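Local structure of probable FAD-dependent oxidoreductase PA4991 (Pseudomonas aeruginosa PAO1, 5EZ7) at residues D9-G14 with I197-V202; E176-L181 with A188-D193; M231-A236 with Q266-L271; P241-C246 with V257-T262. The protein binds one FAD per monomer and probably works as an FAD-dependent oxidoreductase of the DAO family, although its physiological substrate is unknown. All blocks are in the same frame, centred on the assembly; numbering follows the deposited sequence.

Contact 1 (D9-G14 with I197-V202). With FAD (flavin-adenine dinucleotide), chain B.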
# COMPACT_ATOMS: atom_id res chain seq x y z
N ASP A 9 -21.04 -12.02 -5.25
CA ASP A 9 -20.77 -11.46 -6.54
C ASP A 9 -19.30 -11.48 -6.86
O ASP A 9 -18.95 -12.02 -7.89
CB ASP A 9 -21.35 -10.05 -6.65
CG ASP A 9 -22.89 -10.02 -6.43
OD1 ASP A 9 -23.62 -10.92 -6.96
OD2 ASP A 9 -23.34 -9.11 -5.70
N ILE A 10 -18.47 -10.82 -6.04
CA ILE A 10 -17.01 -10.75 -6.29
C ILE A 10 -16.27 -11.31 -5.09
O ILE A 10 -16.55 -10.94 -3.94
CB ILE A 10 -16.52 -9.34 -6.73
CG1 ILE A 10 -17.10 -9.01 -8.12
CG2 ILE A 10 -15.02 -9.31 -6.96
CD1 ILE A 10 -18.33 -8.20 -7.98
N LEU A 11 -15.38 -12.25 -5.37
CA LEU A 11 -14.51 -12.88 -4.39
C LEU A 11 -13.09 -12.31 -4.57
O LEU A 11 -12.54 -12.46 -5.64
CB LEU A 11 -14.55 -14.37 -4.67
CG LEU A 11 -13.67 -15.35 -3.93
CD1 LEU A 11 -13.71 -15.21 -2.42
CD2 LEU A 11 -14.08 -16.76 -4.41
N ILE A 12 -12.54 -11.60 -3.58
CA ILE A 12 -11.24 -10.95 -3.66
C ILE A 12 -10.23 -11.80 -2.84
O ILE A 12 -10.58 -12.25 -1.75
CB ILE A 12 -11.26 -9.53 -3.02
CG1 ILE A 12 -12.46 -8.69 -3.40
CG2 ILE A 12 -10.00 -8.71 -3.33
CD1 ILE A 12 -12.65 -8.51 -4.83
N VAL A 13 -9.02 -12.03 -3.36
CA VAL A 13 -7.98 -12.77 -2.63
C VAL A 13 -6.85 -11.78 -2.36
O VAL A 13 -6.22 -11.26 -3.29
CB VAL A 13 -7.46 -14.01 -3.39
CG1 VAL A 13 -6.38 -14.75 -2.59
CG2 VAL A 13 -8.60 -14.97 -3.70
N GLY A 14 -6.64 -11.49 -1.09
CA GLY A 14 -5.62 -10.59 -0.66
C GLY A 14 -6.16 -9.31 -0.09
O GLY A 14 -6.76 -8.55 -0.80
N ILE A 197 -17.01 -21.49 -2.39
CA ILE A 197 -17.46 -20.10 -2.47
C ILE A 197 -17.68 -19.73 -3.93
O ILE A 197 -16.72 -19.55 -4.65
CB ILE A 197 -16.40 -19.13 -1.90
CG1 ILE A 197 -16.07 -19.52 -0.45
CG2 ILE A 197 -16.88 -17.67 -2.04
CD1 ILE A 197 -15.08 -18.58 0.24
N ARG A 198 -18.91 -19.55 -4.32
CA ARG A 198 -19.23 -19.30 -5.72
C ARG A 198 -19.28 -17.81 -5.98
O ARG A 198 -19.74 -17.06 -5.12
CB ARG A 198 -20.58 -19.96 -6.08
CG ARG A 198 -20.52 -21.48 -6.01
CD ARG A 198 -21.77 -22.22 -6.52
NE ARG A 198 -21.36 -23.23 -7.51
CZ ARG A 198 -20.69 -24.36 -7.23
NH1 ARG A 198 -20.39 -24.69 -5.97
NH2 ARG A 198 -20.33 -25.17 -8.22
N ALA A 199 -18.80 -17.37 -7.14
CA ALA A 199 -18.76 -15.91 -7.42
C ALA A 199 -18.69 -15.61 -8.89
O ALA A 199 -18.18 -16.42 -9.61
CB ALA A 199 -17.56 -15.26 -6.75
N GLN A 200 -19.25 -14.46 -9.29
CA GLN A 200 -19.42 -14.11 -10.72
C GLN A 200 -18.06 -13.81 -11.24
O GLN A 200 -17.77 -14.03 -12.42
CB GLN A 200 -20.34 -12.90 -10.97
CG GLN A 200 -21.73 -12.97 -10.35
CD GLN A 200 -22.66 -11.90 -10.90
OE1 GLN A 200 -22.95 -11.87 -12.10
NE2 GLN A 200 -23.15 -11.01 -10.03
N ARG A 201 -17.22 -13.26 -10.36
CA ARG A 201 -15.79 -13.05 -10.65
C ARG A 201 -14.91 -13.34 -9.48
O ARG A 201 -15.37 -13.32 -8.37
CB ARG A 201 -15.53 -11.60 -11.07
CG ARG A 201 -16.17 -11.23 -12.39
CD ARG A 201 -15.52 -11.96 -13.56
NE ARG A 201 -16.00 -11.47 -14.85
CZ ARG A 201 -17.02 -11.94 -15.56
NH1 ARG A 201 -17.80 -12.93 -15.14
NH2 ARG A 201 -17.26 -11.39 -16.75
N VAL A 202 -13.62 -13.54 -9.76
CA VAL A 202 -12.57 -13.73 -8.75
C VAL A 202 -11.44 -12.75 -9.09
O VAL A 202 -10.94 -12.72 -10.24
CB VAL A 202 -12.00 -15.18 -8.73
CG1 VAL A 202 -10.88 -15.34 -7.68
CG2 VAL A 202 -13.09 -16.19 -8.44
PA FAD B . 0.09 -6.15 -0.40
O1A FAD B . 0.01 -4.99 0.55
O2A FAD B . 1.36 -6.95 -0.52
O5B FAD B . -1.12 -7.11 -0.04
C5B FAD B . -1.23 -8.41 -0.57
C4B FAD B . -2.03 -9.20 0.45
O4B FAD B . -2.35 -10.49 -0.09
C3B FAD B . -1.23 -9.41 1.74
O3B FAD B . -1.95 -8.93 2.88
C2B FAD B . -1.02 -10.91 1.79
O2B FAD B . -0.99 -11.48 3.09
C1B FAD B . -2.18 -11.44 0.94
N9A FAD B . -1.92 -12.74 0.33
C8A FAD B . -0.78 -13.13 -0.27
N7A FAD B . -0.90 -14.40 -0.70
C5A FAD B . -2.13 -14.83 -0.39
C6A FAD B . -2.87 -16.09 -0.56
N6A FAD B . -2.28 -17.11 -1.19
N1A FAD B . -4.13 -16.15 -0.09
C2A FAD B . -4.70 -15.11 0.53
N3A FAD B . -4.08 -13.93 0.73
C4A FAD B . -2.81 -13.74 0.30
N1 FAD B . 3.39 3.41 -2.58
C2 FAD B . 3.01 4.70 -2.47
O2 FAD B . 2.07 5.12 -3.19
N3 FAD B . 3.60 5.55 -1.62
C4 FAD B . 4.61 5.19 -0.83
O4 FAD B . 5.13 6.00 -0.04
C4X FAD B . 5.08 3.80 -0.89
N5 FAD B . 6.10 3.38 -0.12
C5X FAD B . 6.51 2.10 -0.17
C6 FAD B . 7.55 1.70 0.65
C7 FAD B . 8.01 0.39 0.63
C7M FAD B . 9.12 -0.02 1.55
C8 FAD B . 7.36 -0.59 -0.27
C8M FAD B . 7.80 -2.04 -0.33
C9 FAD B . 6.33 -0.19 -1.10
C9A FAD B . 5.87 1.13 -1.10
N10 FAD B . 4.81 1.58 -1.93
C10 FAD B . 4.38 2.91 -1.84
C1' FAD B . 4.11 0.68 -2.84
C2' FAD B . 2.96 0.04 -2.08
O2' FAD B . 3.37 -0.39 -0.77
C3' FAD B . 2.38 -1.13 -2.86
O3' FAD B . 2.23 -0.73 -4.24
C4' FAD B . 1.02 -1.54 -2.30
O4' FAD B . 0.99 -1.47 -0.87
C5' FAD B . 0.65 -2.95 -2.71
O5' FAD B . -0.70 -3.22 -2.29
P FAD B . -1.29 -4.69 -2.50
O1P FAD B . -2.57 -4.80 -1.72
O2P FAD B . -1.28 -4.93 -3.97
O3P FAD B . -0.13 -5.63 -1.91

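Contact 2 (E176-L181 with A188-D193)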
# COMPACT_ATOMS: atom_id res chain seq x y z
N GLU A 176 -6.42 -19.92 4.48
CA GLU A 176 -5.04 -20.22 4.23
C GLU A 176 -4.83 -20.95 2.92
O GLU A 176 -3.96 -20.60 2.14
CB GLU A 176 -4.45 -21.05 5.39
CG GLU A 176 -4.04 -20.20 6.59
CD GLU A 176 -3.32 -20.99 7.69
OE1 GLU A 176 -3.18 -22.24 7.56
OE2 GLU A 176 -2.89 -20.35 8.69
N ARG A 177 -5.64 -21.97 2.66
CA ARG A 177 -5.40 -22.85 1.54
C ARG A 177 -6.51 -22.72 0.48
O ARG A 177 -7.68 -22.94 0.76
CB ARG A 177 -5.35 -24.27 2.08
CG ARG A 177 -4.85 -25.30 1.10
CD ARG A 177 -5.16 -26.70 1.63
NE ARG A 177 -5.72 -27.57 0.60
CZ ARG A 177 -5.91 -28.89 0.74
NH1 ARG A 177 -5.58 -29.52 1.88
NH2 ARG A 177 -6.43 -29.59 -0.27
N ILE A 178 -6.10 -22.38 -0.75
CA ILE A 178 -7.05 -22.10 -1.84
C ILE A 178 -6.94 -23.03 -3.04
O ILE A 178 -5.86 -23.19 -3.60
CB ILE A 178 -6.90 -20.66 -2.33
CG1 ILE A 178 -7.35 -19.72 -1.22
CG2 ILE A 178 -7.76 -20.43 -3.56
CD1 ILE A 178 -6.95 -18.28 -1.40
N GLU A 179 -8.07 -23.60 -3.46
CA GLU A 179 -8.12 -24.38 -4.69
C GLU A 179 -9.15 -23.79 -5.66
O GLU A 179 -10.08 -23.13 -5.24
CB GLU A 179 -8.50 -25.85 -4.42
CG GLU A 179 -7.49 -26.64 -3.61
CD GLU A 179 -7.92 -26.83 -2.16
OE1 GLU A 179 -8.74 -27.75 -1.91
OE2 GLU A 179 -7.45 -26.05 -1.29
N PRO A 180 -8.98 -24.04 -6.96
CA PRO A 180 -10.00 -23.58 -7.90
C PRO A 180 -11.29 -24.42 -7.83
O PRO A 180 -11.27 -25.58 -7.54
CB PRO A 180 -9.34 -23.73 -9.27
CG PRO A 180 -8.22 -24.73 -9.09
CD PRO A 180 -7.91 -24.82 -7.62
N LEU A 181 -12.40 -23.76 -8.07
CA LEU A 181 -13.69 -24.40 -8.13
C LEU A 181 -14.10 -24.22 -9.58
O LEU A 181 -14.33 -23.09 -10.01
CB LEU A 181 -14.61 -23.66 -7.18
CG LEU A 181 -15.98 -24.16 -6.90
CD1 LEU A 181 -15.87 -25.55 -6.30
CD2 LEU A 181 -16.64 -23.17 -5.94
N ALA A 188 -15.63 -20.98 -11.37
CA ALA A 188 -16.89 -20.64 -10.72
C ALA A 188 -16.68 -20.01 -9.32
O ALA A 188 -17.62 -19.58 -8.66
CB ALA A 188 -17.77 -21.89 -10.60
N GLY A 189 -15.44 -19.99 -8.85
CA GLY A 189 -15.17 -19.59 -7.49
C GLY A 189 -13.91 -20.25 -6.99
O GLY A 189 -13.06 -20.65 -7.80
N LEU A 190 -13.80 -20.34 -5.66
CA LEU A 190 -12.70 -21.02 -5.03
C LEU A 190 -13.18 -21.84 -3.85
O LEU A 190 -14.29 -21.66 -3.34
CB LEU A 190 -11.61 -20.04 -4.55
CG LEU A 190 -11.04 -19.03 -5.54
CD1 LEU A 190 -10.36 -17.91 -4.79
CD2 LEU A 190 -10.06 -19.64 -6.54
N CYS A 191 -12.33 -22.80 -3.50
CA CYS A 191 -12.50 -23.65 -2.35
C CYS A 191 -11.44 -23.14 -1.38
O CYS A 191 -10.26 -23.15 -1.69
CB CYS A 191 -12.28 -25.11 -2.76
SG CYS A 191 -12.74 -26.30 -1.50
N VAL A 192 -11.88 -22.62 -0.23
CA VAL A 192 -11.00 -22.02 0.75
C VAL A 192 -11.09 -22.85 2.01
O VAL A 192 -12.15 -22.92 2.61
CB VAL A 192 -11.43 -20.57 1.04
CG1 VAL A 192 -10.51 -19.92 2.06
CG2 VAL A 192 -11.47 -19.76 -0.24
N ASP A 193 -10.01 -23.52 2.40
CA ASP A 193 -10.01 -24.44 3.53
C ASP A 193 -11.18 -25.39 3.45
O ASP A 193 -11.90 -25.59 4.43
CB ASP A 193 -10.03 -23.66 4.86
CG ASP A 193 -8.89 -22.63 4.96
OD1 ASP A 193 -7.80 -22.83 4.37
OD2 ASP A 193 -9.06 -21.59 5.61

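Contact 3 (M231-A236 with Q266-L271). With FAD (flavin-adenine dinucleotide), chain B.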
# COMPACT_ATOMS: atom_id res chain seq x y z
N MET A 231 15.05 -0.81 3.55
CA MET A 231 14.61 0.37 4.28
C MET A 231 15.31 0.43 5.62
O MET A 231 15.63 -0.61 6.18
CB MET A 231 13.10 0.30 4.53
CG MET A 231 12.21 0.18 3.30
SD MET A 231 12.31 1.55 2.14
CE MET A 231 11.42 2.77 3.11
N VAL A 232 15.51 1.65 6.15
CA VAL A 232 16.19 1.87 7.41
C VAL A 232 15.22 2.55 8.36
O VAL A 232 14.45 3.40 7.95
CB VAL A 232 17.45 2.74 7.24
CG1 VAL A 232 18.19 2.90 8.57
CG2 VAL A 232 18.39 2.10 6.25
N MET A 233 15.24 2.17 9.63
CA MET A 233 14.39 2.82 10.65
C MET A 233 15.31 3.35 11.76
O MET A 233 16.19 2.62 12.23
CB MET A 233 13.39 1.82 11.26
CG MET A 233 12.30 1.31 10.33
SD MET A 233 11.26 -0.02 11.00
CE MET A 233 12.36 -1.40 10.95
N VAL A 234 15.10 4.62 12.17
CA VAL A 234 15.76 5.19 13.35
C VAL A 234 14.71 5.57 14.38
O VAL A 234 13.76 6.27 14.05
CB VAL A 234 16.50 6.51 13.05
CG1 VAL A 234 17.53 6.79 14.13
CG2 VAL A 234 17.13 6.47 11.70
N LYS A 235 14.92 5.14 15.61
CA LYS A 235 14.03 5.47 16.71
C LYS A 235 14.73 6.29 17.83
O LYS A 235 15.74 5.90 18.36
CB LYS A 235 13.46 4.18 17.29
CG LYS A 235 12.49 4.45 18.44
CD LYS A 235 11.62 3.24 18.80
CE LYS A 235 10.77 3.63 20.01
NZ LYS A 235 10.02 2.52 20.63
N ALA A 236 14.17 7.43 18.19
CA ALA A 236 14.71 8.26 19.23
C ALA A 236 13.66 9.21 19.77
O ALA A 236 12.69 9.51 19.13
CB ALA A 236 15.88 9.04 18.68
N GLN A 266 7.84 7.97 21.58
CA GLN A 266 8.94 8.30 20.71
C GLN A 266 8.42 8.33 19.28
O GLN A 266 7.20 8.19 19.06
CB GLN A 266 10.07 7.29 20.91
CG GLN A 266 10.68 7.39 22.29
CD GLN A 266 11.98 6.61 22.47
OE1 GLN A 266 12.57 6.06 21.53
NE2 GLN A 266 12.45 6.60 23.71
N SER A 267 9.33 8.56 18.33
CA SER A 267 9.06 8.57 16.90
C SER A 267 10.04 7.72 16.21
O SER A 267 11.09 7.41 16.75
CB SER A 267 9.24 9.94 16.30
OG SER A 267 8.53 10.86 17.04
N VAL A 268 9.71 7.40 14.97
CA VAL A 268 10.61 6.68 14.12
C VAL A 268 10.68 7.41 12.79
O VAL A 268 9.64 7.78 12.24
CB VAL A 268 10.16 5.21 13.90
CG1 VAL A 268 11.10 4.48 12.95
CG2 VAL A 268 10.09 4.46 15.23
N TRP A 269 11.90 7.61 12.31
CA TRP A 269 12.14 8.09 10.96
C TRP A 269 12.38 6.87 10.10
O TRP A 269 13.30 6.11 10.35
CB TRP A 269 13.42 8.96 10.88
CG TRP A 269 13.27 10.39 11.25
CD1 TRP A 269 12.11 11.10 11.39
CD2 TRP A 269 14.34 11.32 11.48
NE1 TRP A 269 12.39 12.41 11.70
CE2 TRP A 269 13.76 12.57 11.76
CE3 TRP A 269 15.75 11.21 11.48
CZ2 TRP A 269 14.53 13.72 12.05
CZ3 TRP A 269 16.52 12.35 11.76
CH2 TRP A 269 15.90 13.58 12.04
N TYR A 270 11.59 6.76 9.06
CA TYR A 270 11.62 5.66 8.13
C TYR A 270 12.25 6.18 6.84
O TYR A 270 11.75 7.16 6.26
CB TYR A 270 10.18 5.21 7.91
CG TYR A 270 9.95 3.90 7.23
CD1 TYR A 270 10.85 2.85 7.32
CD2 TYR A 270 8.77 3.67 6.51
CE1 TYR A 270 10.61 1.63 6.68
CE2 TYR A 270 8.53 2.47 5.87
CZ TYR A 270 9.46 1.44 5.96
OH TYR A 270 9.22 0.23 5.33
N LEU A 271 13.33 5.53 6.40
CA LEU A 271 14.10 6.00 5.28
C LEU A 271 14.02 5.10 4.07
O LEU A 271 14.54 3.98 4.10
CB LEU A 271 15.58 6.14 5.66
CG LEU A 271 16.03 6.79 6.97
CD1 LEU A 271 17.56 6.83 7.00
CD2 LEU A 271 15.50 8.20 7.16
PA FAD B . 0.09 -6.15 -0.40
O1A FAD B . 0.01 -4.99 0.55
O2A FAD B . 1.36 -6.95 -0.52
O5B FAD B . -1.12 -7.11 -0.04
C5B FAD B . -1.23 -8.41 -0.57
C4B FAD B . -2.03 -9.20 0.45
O4B FAD B . -2.35 -10.49 -0.09
C3B FAD B . -1.23 -9.41 1.74
O3B FAD B . -1.95 -8.93 2.88
C2B FAD B . -1.02 -10.91 1.79
O2B FAD B . -0.99 -11.48 3.09
C1B FAD B . -2.18 -11.44 0.94
N9A FAD B . -1.92 -12.74 0.33
C8A FAD B . -0.78 -13.13 -0.27
N7A FAD B . -0.90 -14.40 -0.70
C5A FAD B . -2.13 -14.83 -0.39
C6A FAD B . -2.87 -16.09 -0.56
N6A FAD B . -2.28 -17.11 -1.19
N1A FAD B . -4.13 -16.15 -0.09
C2A FAD B . -4.70 -15.11 0.53
N3A FAD B . -4.08 -13.93 0.73
C4A FAD B . -2.81 -13.74 0.30
N1 FAD B . 3.39 3.41 -2.58
C2 FAD B . 3.01 4.70 -2.47
O2 FAD B . 2.07 5.12 -3.19
N3 FAD B . 3.60 5.55 -1.62
C4 FAD B . 4.61 5.19 -0.83
O4 FAD B . 5.13 6.00 -0.04
C4X FAD B . 5.08 3.80 -0.89
N5 FAD B . 6.10 3.38 -0.12
C5X FAD B . 6.51 2.10 -0.17
C6 FAD B . 7.55 1.70 0.65
C7 FAD B . 8.01 0.39 0.63
C7M FAD B . 9.12 -0.02 1.55
C8 FAD B . 7.36 -0.59 -0.27
C8M FAD B . 7.80 -2.04 -0.33
C9 FAD B . 6.33 -0.19 -1.10
C9A FAD B . 5.87 1.13 -1.10
N10 FAD B . 4.81 1.58 -1.93
C10 FAD B . 4.38 2.91 -1.84
C1' FAD B . 4.11 0.68 -2.84
C2' FAD B . 2.96 0.04 -2.08
O2' FAD B . 3.37 -0.39 -0.77
C3' FAD B . 2.38 -1.13 -2.86
O3' FAD B . 2.23 -0.73 -4.24
C4' FAD B . 1.02 -1.54 -2.30
O4' FAD B . 0.99 -1.47 -0.87
C5' FAD B . 0.65 -2.95 -2.71
O5' FAD B . -0.70 -3.22 -2.29
P FAD B . -1.29 -4.69 -2.50
O1P FAD B . -2.57 -4.80 -1.72
O2P FAD B . -1.28 -4.93 -3.97
O3P FAD B . -0.13 -5.63 -1.91

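Contact 4 (P241-C246 with V257-T262)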
# COMPACT_ATOMS: atom_id res chain seq x y z
N PRO A 241 9.21 15.86 13.51
CA PRO A 241 8.49 15.38 12.32
C PRO A 241 9.07 15.95 10.98
O PRO A 241 9.46 17.12 10.89
CB PRO A 241 7.05 15.84 12.54
CG PRO A 241 6.97 16.36 13.93
CD PRO A 241 8.35 16.58 14.47
N LEU A 242 9.10 15.06 9.99
CA LEU A 242 9.63 15.31 8.71
C LEU A 242 9.05 14.31 7.68
O LEU A 242 9.01 13.05 7.92
CB LEU A 242 11.11 15.10 8.77
CG LEU A 242 11.90 15.28 7.49
CD1 LEU A 242 11.65 16.65 6.82
CD2 LEU A 242 13.34 15.06 7.86
N TYR A 243 8.61 14.86 6.55
CA TYR A 243 8.06 14.07 5.43
C TYR A 243 8.62 14.68 4.15
O TYR A 243 8.15 15.73 3.73
CB TYR A 243 6.52 14.11 5.46
CG TYR A 243 5.98 13.65 6.80
CD1 TYR A 243 5.86 14.53 7.88
CD2 TYR A 243 5.63 12.33 7.00
CE1 TYR A 243 5.39 14.08 9.11
CE2 TYR A 243 5.17 11.88 8.21
CZ TYR A 243 5.06 12.74 9.26
OH TYR A 243 4.61 12.23 10.46
N ALA A 244 9.64 14.07 3.55
CA ALA A 244 10.35 14.74 2.48
C ALA A 244 11.16 13.84 1.57
O ALA A 244 11.68 12.83 2.00
CB ALA A 244 11.24 15.83 3.08
N HIS A 245 11.25 14.21 0.30
CA HIS A 245 12.24 13.66 -0.62
C HIS A 245 13.46 14.60 -0.61
O HIS A 245 13.29 15.78 -0.88
CB HIS A 245 11.71 13.63 -2.05
CG HIS A 245 10.46 12.84 -2.24
ND1 HIS A 245 10.34 11.51 -1.91
CD2 HIS A 245 9.28 13.18 -2.81
CE1 HIS A 245 9.14 11.08 -2.23
NE2 HIS A 245 8.47 12.08 -2.77
N CYS A 246 14.66 14.10 -0.29
CA CYS A 246 15.91 14.88 -0.41
C CYS A 246 16.44 14.68 -1.81
O CYS A 246 16.75 13.56 -2.20
CB CYS A 246 17.01 14.52 0.61
SG CYS A 246 18.62 15.38 0.33
N VAL A 257 12.25 10.60 3.67
CA VAL A 257 11.95 10.49 5.09
C VAL A 257 10.46 10.61 5.36
O VAL A 257 9.82 11.55 4.93
CB VAL A 257 12.65 11.56 5.94
CG1 VAL A 257 12.44 11.30 7.44
CG2 VAL A 257 14.14 11.60 5.65
N THR A 258 9.93 9.67 6.13
CA THR A 258 8.64 9.82 6.80
C THR A 258 8.79 9.59 8.30
O THR A 258 9.66 8.83 8.73
CB THR A 258 7.60 8.87 6.17
OG1 THR A 258 8.15 7.53 6.06
CG2 THR A 258 7.27 9.37 4.77
N THR A 259 8.01 10.30 9.11
CA THR A 259 8.05 10.17 10.58
C THR A 259 6.81 9.41 11.10
O THR A 259 5.69 9.76 10.75
CB THR A 259 8.16 11.54 11.26
OG1 THR A 259 9.33 12.17 10.76
CG2 THR A 259 8.28 11.40 12.83
N HIS A 260 7.05 8.43 11.96
CA HIS A 260 6.00 7.57 12.51
C HIS A 260 6.00 7.55 14.06
O HIS A 260 6.89 6.98 14.66
CB HIS A 260 6.15 6.19 11.91
CG HIS A 260 6.24 6.21 10.40
ND1 HIS A 260 5.13 6.09 9.58
CD2 HIS A 260 7.29 6.41 9.58
CE1 HIS A 260 5.51 6.20 8.32
NE2 HIS A 260 6.81 6.40 8.29
N PRO A 261 4.99 8.18 14.72
CA PRO A 261 4.85 8.09 16.18
C PRO A 261 4.74 6.66 16.69
O PRO A 261 4.18 5.83 16.03
CB PRO A 261 3.52 8.82 16.44
CG PRO A 261 3.36 9.74 15.28
CD PRO A 261 3.88 8.95 14.13
N THR A 262 5.31 6.39 17.86
CA THR A 262 5.20 5.06 18.43
C THR A 262 4.36 5.11 19.67
O THR A 262 4.17 6.17 20.25
CB THR A 262 6.58 4.41 18.70
OG1 THR A 262 7.43 5.27 19.48
CG2 THR A 262 7.24 4.12 17.40

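Contact 1 (D9-G14 with I197-V202)
The carbonyl O of Asp9 takes two backbone N-H groups from the facing segment. Gln200 N is the nearer at 2.8 Å and tilted from the carbonyl plane, while Arg201 N sits 3.3 Å from Asp9 O and almost in line with the C=O. Beside this fork the side chains of Asp9 and Gln200 run side by side. Gln200 NE2 reaches Asp9 OD1 at 3.1 Å from above the carboxylate, planes 67° apart; OD1 is also held by His371 and Ser369 N, OD2 by Ala32 N, and NE2 goes on to Arg367 O. Three groups on one buried oxygen should fix the carboxylate's rotation and probably favour its charged form. Leu11 N bonds to Arg201 O at 3.2 Å; Arg201 thus gives its N-H to Asp9 and takes one from Leu11, the mark of a parallel bridge. Leu11 holds CG anti to the backbone N (chi1 174°); its side chain crosses that of Ile197 at about a right angle, and CD2 lies 3.8 Å from Ile197 CG2; its CB packs on Ala199 CB. Val13 CG1 and Gly14 CA touch the adenosine half of FAD. Gly14 backbone angles would jam a CB against the preceding carbonyl, consistent with the first glycine of a Rossmann-type GxGxxG turn. Strand 10-13 runs between strands 33-37 and 201-204 of the parallel core, with Leu190 of strand 186-192 packed on Leu11 and Val13.

Contact 2 (E176-L181 with A188-D193)
Residues 176-181 and 188-193 form a beta hairpin, the two arms of strands 178-183 and 186-192, at the edge of a small mixed sheet in which strand 178-183 is outermost. Glu179 and Cys191 form a regular hydrogen-bonded pair: Glu179 N to Cys191 O and Cys191 N to Glu179 O are both 2.9 Å and close to straight. On one face Ile178 and Leu190 cross obliquely, with Ile178 CG2 3.8 Å from Leu190 CD1; Ile178 also touches FAD, and both side chains lean on Val13. Near the turn the pairing slips into a classic beta bulge, where Ala188 and Gly189 both face Leu181. Ala188 N gives Leu181 O a 2.8 Å bond, and the backbone angles of Gly189 are ones that would jam a CB against the preceding carbonyl. At the open end Asp193 bends its carboxylate back over the facing chain, CG anti to its own carbonyl carbon (chi1 -54°). OD1 of Asp193 accepts Arg177 N at 2.9 Å, nearly along its C-O axis, and Glu176 N at 3.2 Å on its syn lone pair. On the other face Arg177 NE meets Glu179 OE2 at 3.0 Å, a salt bridge in which the donor stands above the carboxylate plane.

Contact 3 (M231-A236 with Q266-L271)
Met231 turns back on itself, bent at chi2 (-61°) and chi3 (-73°), while Tyr270 holds its CG anti to the backbone N (chi1 -167°), and the two side chains cross at about a right angle. The methyl CE of Met231 stands over one face of the Tyr270 ring, offset toward the rim and 3.9 Å from the centroid, a CH-pi contact; its sulfur lies obliquely to the same ring. Met231 CB closes on Tyr270 CE1 at 3.5 Å. Met233 runs alongside the tyrosine, its CG 3.7 Å from Tyr270 CD1 and its SD again oblique to the ring, so two Met-aromatic contacts share one aromatic. The phenol OH of Tyr270 bonds to Lys48 O, and Trp387 meets the ring edge-to-face. Farther along the same face Lys235, extended throughout, crosses Gln266 at about a right angle with CE 3.4 Å from Gln266 OE1, and its NZ is paired with Asp264. The backbones are antiparallel, with Val234 and Trp269 bonded both ways, Trp269 N to Val234 O at 2.9 Å; the last bond, Ala236 N to Ser267 O, is weak. On the other face Val232, Val234 and Leu271 pack against helix 285-299. The Met231 and Tyr270 end of this antiparallel strand pair, part of a mixed sheet, lines the flavin pocket: Met231 CG lies 3.6 Å and Tyr270 OH 3.8 Å from FAD C7M, the dimethylbenzene edge of the isoalloxazine.

Contact 4 (P241-C246 with V257-T262)
This is the open end of the beta hairpin made by strands 244-246 and 255-261, where regular pairing gives way to side-chain bonds. Ala244 and Val257 are the one hydrogen-bonded pair between the segments: Val257 N reaches Ala244 O at 2.8 Å, and Ala244 N returns a bond to Val257 O at 2.9 Å. Beyond them the chain of 241-243 leaves strand geometry, and Thr259 takes over. Its OG1, anti to its own carbonyl carbon (chi1 -57°), donates to Leu242 O at 3.0 Å, in the carbonyl plane and on a lone pair, while its CG2 approaches Pro241 CA. Tyr243 lays its ring obliquely beside the backbone of Thr258 and Thr259: CE2 comes 3.4 Å from Thr259 N, CD2 3.9 Å from Thr258 CA, and the hydroxyl OH ends 2.7 Å from Thr259 O in a bond that is short but weak in geometry. Leu242 crosses Val257 at about a right angle, CD2 3.9 Å from Val257 CG1, and Leu300 closes on the leucine from a nearby loop. Thr258 carries its OG1 between its own N and carbonyl carbon, where it is 2.8 Å from His260 NE2 and also hydrogen-bonded to NE2 of Gln50, an FAD-binding residue; this makes Thr258 a second-shell contact of the cofactor. In the sheet, strand 255-261 lies between 244-246 and 267-272, with Thr258 on Tyr270 and Thr259 on Trp269, while 244-246 passes its other edge to strand 102-105 and Tyr243 rests on Leu97 and Ser98 of strand 96-98.

How the contacts relate
Contacts 1 and 2 share the adenine end of the molecule, contacts 3 and 4 the flavin end, with centres about 38 to 41 Å apart between the two groups. Within each group the contacts join: Ile197 N and Ala199 N probably hydrogen-bond to Leu190 O and Ala188 O, and His260 N and Tyr270 N probably to Val268 O and Thr258 O. Contacts 1, 3 and 4 are buried, whereas contact 2 is partly exposed, and there a salt bridge and an aspartate bound to backbone amides lie at the surface. Contact 1 is parallel pairing; the others are antiparallel. Aromatic and sulfur packing marks contact 3, hydroxyl bonds contact 4.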